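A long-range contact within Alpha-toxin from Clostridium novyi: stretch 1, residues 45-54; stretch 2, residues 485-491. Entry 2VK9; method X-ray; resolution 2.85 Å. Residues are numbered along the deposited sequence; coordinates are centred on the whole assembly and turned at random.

Stretch 1 (45-54) IYSKLSKLNE
Stretch 2 485-491: CDTYHFI

This is a small, mostly apolar contact in which the side of one helix receives a phenylalanine from just past the end of another helix, with a single tyrosine hydrogen bond alongside. The two stretches belong to one chain and touch across at least 436 residues of sequence. Together they bury 350 Å² of surface.

Residues 45-54 are helical throughout, and the helix extends beyond both ends of the stretch. Phi lies between -60° and -72°, psi between -30° and -44°. The i to i+4 ladder is regular: Leu 49 N to Ile 45 O and Ser 50 N to Tyr 46 O are both 3.0 Å, and Asn 53 N to Leu 49 O is 3.1 Å. Tyr 46, Leu 49, Ser 50 and Asn 53 recur at spacings of three and four, so they line one side of the helix. Ser 47, Lys 48 and Lys 51 point away from the contact.

Stretch 2 is helical from Cys 485 to Tyr 488. His 489 leaves helical geometry at phi/psi -103/14. Phe 490 then takes positive values, 58/31, and Ile 491 is extended at -119/-171. The turn is held by backbone bonds from His 489 N to Cys 485 O and from Ile 491 N to Asp 486 O, each 3.0 Å. A weak bond joins Phe 490 N to Thr 487 O at 3.4 Å. The CA to CB bonds of His 489 and Ile 491 point away from the first helix, while that of Phe 490 points toward it.

The register is set by Ser 50 and Phe 490, whose CA atoms are 5.3 Å apart. Phe 490 is buried and has the largest area covered by the partner stretch, 127 Å². Its chi1 is m (-49°) and chi2 is 101°. One face of its ring lies against Leu 49 C, and Leu 49 CB approaches Phe 490 CE2 to 3.5 Å. Leu 49 is in the m, t rotamer. Ser 50 CA is 3.7 Å from Phe 490 CD2. This is a close approach of the ring to the helix backbone. Asn 53 CB, with chi1 t, lies 3.9 Å from Phe 490 CD1. Asn 53 ND2 is 3.7 Å from His 489 O, a contact too long to count as a bond here; its OD1 is hydrogen-bonded elsewhere in the structure.

Tyr 46 combines both kinds of chemistry. Its chi1 is t (179°) and chi2 is 92°. The CA to CB bond runs sideways, but the end of the side chain comes nearer to stretch 2. Tyr 46 OH donates to Thr 487 O at 2.4 Å, a very short hydrogen bond. The carbonyl sits at the ring edge, near its plane, where a phenol hydroxyl can readily direct its proton. Phe 490 CD2 lies over one face of the tyrosine ring, 3.9 Å from Tyr 46 CZ. The two rings form an oblique pair, with centroids 5.3 Å apart and planes at 40°.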

# COMPACT_ATOMS: atom_id res chain seq x y z
N ILE A 45 -4.05 -0.53 29.04
CA ILE A 45 -5.33 0.15 28.90
C ILE A 45 -5.99 -0.31 27.61
O ILE A 45 -7.19 -0.58 27.60
CB ILE A 45 -5.18 1.68 28.91
CG1 ILE A 45 -4.56 2.15 30.22
CG2 ILE A 45 -6.53 2.37 28.73
CD1 ILE A 45 -4.12 3.60 30.21
N TYR A 46 -5.23 -0.44 26.54
CA TYR A 46 -5.81 -0.91 25.28
C TYR A 46 -6.33 -2.33 25.42
O TYR A 46 -7.38 -2.65 24.88
CB TYR A 46 -4.83 -0.81 24.11
CG TYR A 46 -5.41 -1.31 22.81
CD1 TYR A 46 -6.05 -0.44 21.93
CD2 TYR A 46 -5.32 -2.65 22.45
CE1 TYR A 46 -6.58 -0.90 20.73
CE2 TYR A 46 -5.85 -3.11 21.26
CZ TYR A 46 -6.47 -2.23 20.40
OH TYR A 46 -6.99 -2.70 19.23
N SER A 47 -5.61 -3.18 26.14
CA SER A 47 -6.05 -4.56 26.35
C SER A 47 -7.30 -4.64 27.23
O SER A 47 -8.17 -5.49 26.99
CB SER A 47 -4.93 -5.43 26.94
OG SER A 47 -4.74 -5.14 28.32
N LYS A 48 -7.39 -3.76 28.23
CA LYS A 48 -8.58 -3.71 29.09
C LYS A 48 -9.83 -3.23 28.36
O LYS A 48 -10.93 -3.72 28.61
CB LYS A 48 -8.32 -2.88 30.34
CG LYS A 48 -7.74 -3.70 31.48
CD LYS A 48 -7.46 -2.84 32.70
CE LYS A 48 -6.60 -3.60 33.70
NZ LYS A 48 -6.53 -2.88 35.01
N LEU A 49 -9.66 -2.27 27.45
CA LEU A 49 -10.75 -1.86 26.57
C LEU A 49 -11.10 -3.00 25.61
O LEU A 49 -12.24 -3.14 25.20
CB LEU A 49 -10.36 -0.61 25.78
CG LEU A 49 -10.19 0.69 26.57
CD1 LEU A 49 -9.41 1.70 25.76
CD2 LEU A 49 -11.54 1.25 26.98
N SER A 50 -10.10 -3.80 25.27
CA SER A 50 -10.28 -4.94 24.39
C SER A 50 -11.07 -6.06 25.09
O SER A 50 -11.82 -6.79 24.44
CB SER A 50 -8.93 -5.46 23.90
OG SER A 50 -9.08 -6.42 22.86
N LYS A 51 -10.88 -6.19 26.41
CA LYS A 51 -11.64 -7.15 27.21
C LYS A 51 -13.10 -6.75 27.31
O LYS A 51 -14.00 -7.58 27.15
CB LYS A 51 -11.06 -7.31 28.62
CG LYS A 51 -10.16 -8.55 28.81
CD LYS A 51 -8.68 -8.27 28.44
CE LYS A 51 -7.80 -9.54 28.45
NZ LYS A 51 -7.50 -10.02 29.83
N LEU A 52 -13.34 -5.46 27.55
CA LEU A 52 -14.68 -4.93 27.65
C LEU A 52 -15.45 -5.15 26.36
O LEU A 52 -16.64 -5.46 26.40
CB LEU A 52 -14.64 -3.44 27.98
CG LEU A 52 -14.42 -3.11 29.46
CD1 LEU A 52 -13.77 -1.77 29.61
CD2 LEU A 52 -15.72 -3.17 30.24
N ASN A 53 -14.78 -4.99 25.23
CA ASN A 53 -15.42 -5.18 23.94
C ASN A 53 -15.79 -6.63 23.70
O ASN A 53 -16.82 -6.94 23.09
CB ASN A 53 -14.53 -4.66 22.82
CG ASN A 53 -15.18 -4.79 21.47
OD1 ASN A 53 -16.08 -4.03 21.12
ND2 ASN A 53 -14.72 -5.75 20.70
N GLU A 54 -14.94 -7.53 24.17
CA GLU A 54 -15.16 -8.96 24.02
C GLU A 54 -16.32 -9.42 24.90
O GLU A 54 -17.15 -10.22 24.48
CB GLU A 54 -13.89 -9.72 24.38
CG GLU A 54 -13.81 -11.10 23.78
CD GLU A 54 -12.52 -11.80 24.16
OE1 GLU A 54 -11.44 -11.33 23.72
OE2 GLU A 54 -12.59 -12.81 24.89
N CYS A 485 -8.69 -0.84 11.10
CA CYS A 485 -9.97 -1.29 11.60
C CYS A 485 -9.81 -2.31 12.73
O CYS A 485 -10.55 -2.29 13.70
CB CYS A 485 -10.78 -1.88 10.45
SG CYS A 485 -12.49 -2.23 10.85
N ASP A 486 -8.84 -3.21 12.57
CA ASP A 486 -8.42 -4.15 13.62
C ASP A 486 -8.17 -3.41 14.93
O ASP A 486 -8.70 -3.78 15.97
CB ASP A 486 -7.09 -4.84 13.22
CG ASP A 486 -7.26 -6.09 12.37
OD1 ASP A 486 -8.41 -6.50 12.08
OD2 ASP A 486 -6.21 -6.70 12.00
N THR A 487 -7.35 -2.36 14.86
CA THR A 487 -6.90 -1.66 16.05
C THR A 487 -8.05 -0.93 16.73
O THR A 487 -8.25 -1.06 17.94
CB THR A 487 -5.76 -0.67 15.70
OG1 THR A 487 -4.65 -1.38 15.14
CG2 THR A 487 -5.28 0.08 16.94
N TYR A 488 -8.82 -0.20 15.93
CA TYR A 488 -9.84 0.69 16.45
C TYR A 488 -11.06 -0.06 17.01
O TYR A 488 -11.70 0.41 17.95
CB TYR A 488 -10.25 1.69 15.37
CG TYR A 488 -11.25 2.75 15.78
CD1 TYR A 488 -10.87 3.85 16.55
CD2 TYR A 488 -12.58 2.66 15.36
CE1 TYR A 488 -11.81 4.83 16.91
CE2 TYR A 488 -13.51 3.62 15.71
CZ TYR A 488 -13.13 4.70 16.48
OH TYR A 488 -14.08 5.64 16.81
N HIS A 489 -11.35 -1.23 16.44
CA HIS A 489 -12.49 -2.04 16.87
C HIS A 489 -12.10 -3.24 17.73
O HIS A 489 -12.92 -4.14 17.94
CB HIS A 489 -13.33 -2.50 15.66
CG HIS A 489 -14.18 -1.42 15.06
ND1 HIS A 489 -14.57 -1.43 13.74
CD2 HIS A 489 -14.71 -0.29 15.60
CE1 HIS A 489 -15.30 -0.36 13.49
NE2 HIS A 489 -15.40 0.35 14.60
N PHE A 490 -10.87 -3.25 18.23
CA PHE A 490 -10.39 -4.29 19.14
C PHE A 490 -10.48 -5.72 18.62
O PHE A 490 -10.65 -6.66 19.39
CB PHE A 490 -11.14 -4.21 20.47
CG PHE A 490 -11.19 -2.84 21.05
CD1 PHE A 490 -12.34 -2.07 20.93
CD2 PHE A 490 -10.10 -2.32 21.73
CE1 PHE A 490 -12.40 -0.80 21.47
CE2 PHE A 490 -10.15 -1.04 22.27
CZ PHE A 490 -11.30 -0.28 22.14
N ILE A 491 -10.35 -5.90 17.31
CA ILE A 491 -10.39 -7.23 16.70
C ILE A 491 -9.08 -7.53 15.97
O ILE A 491 -8.10 -6.79 16.11
CB ILE A 491 -11.63 -7.40 15.78
CG1 ILE A 491 -11.63 -6.34 14.66
CG2 ILE A 491 -12.91 -7.34 16.63
CD1 ILE A 491 -12.94 -6.22 13.89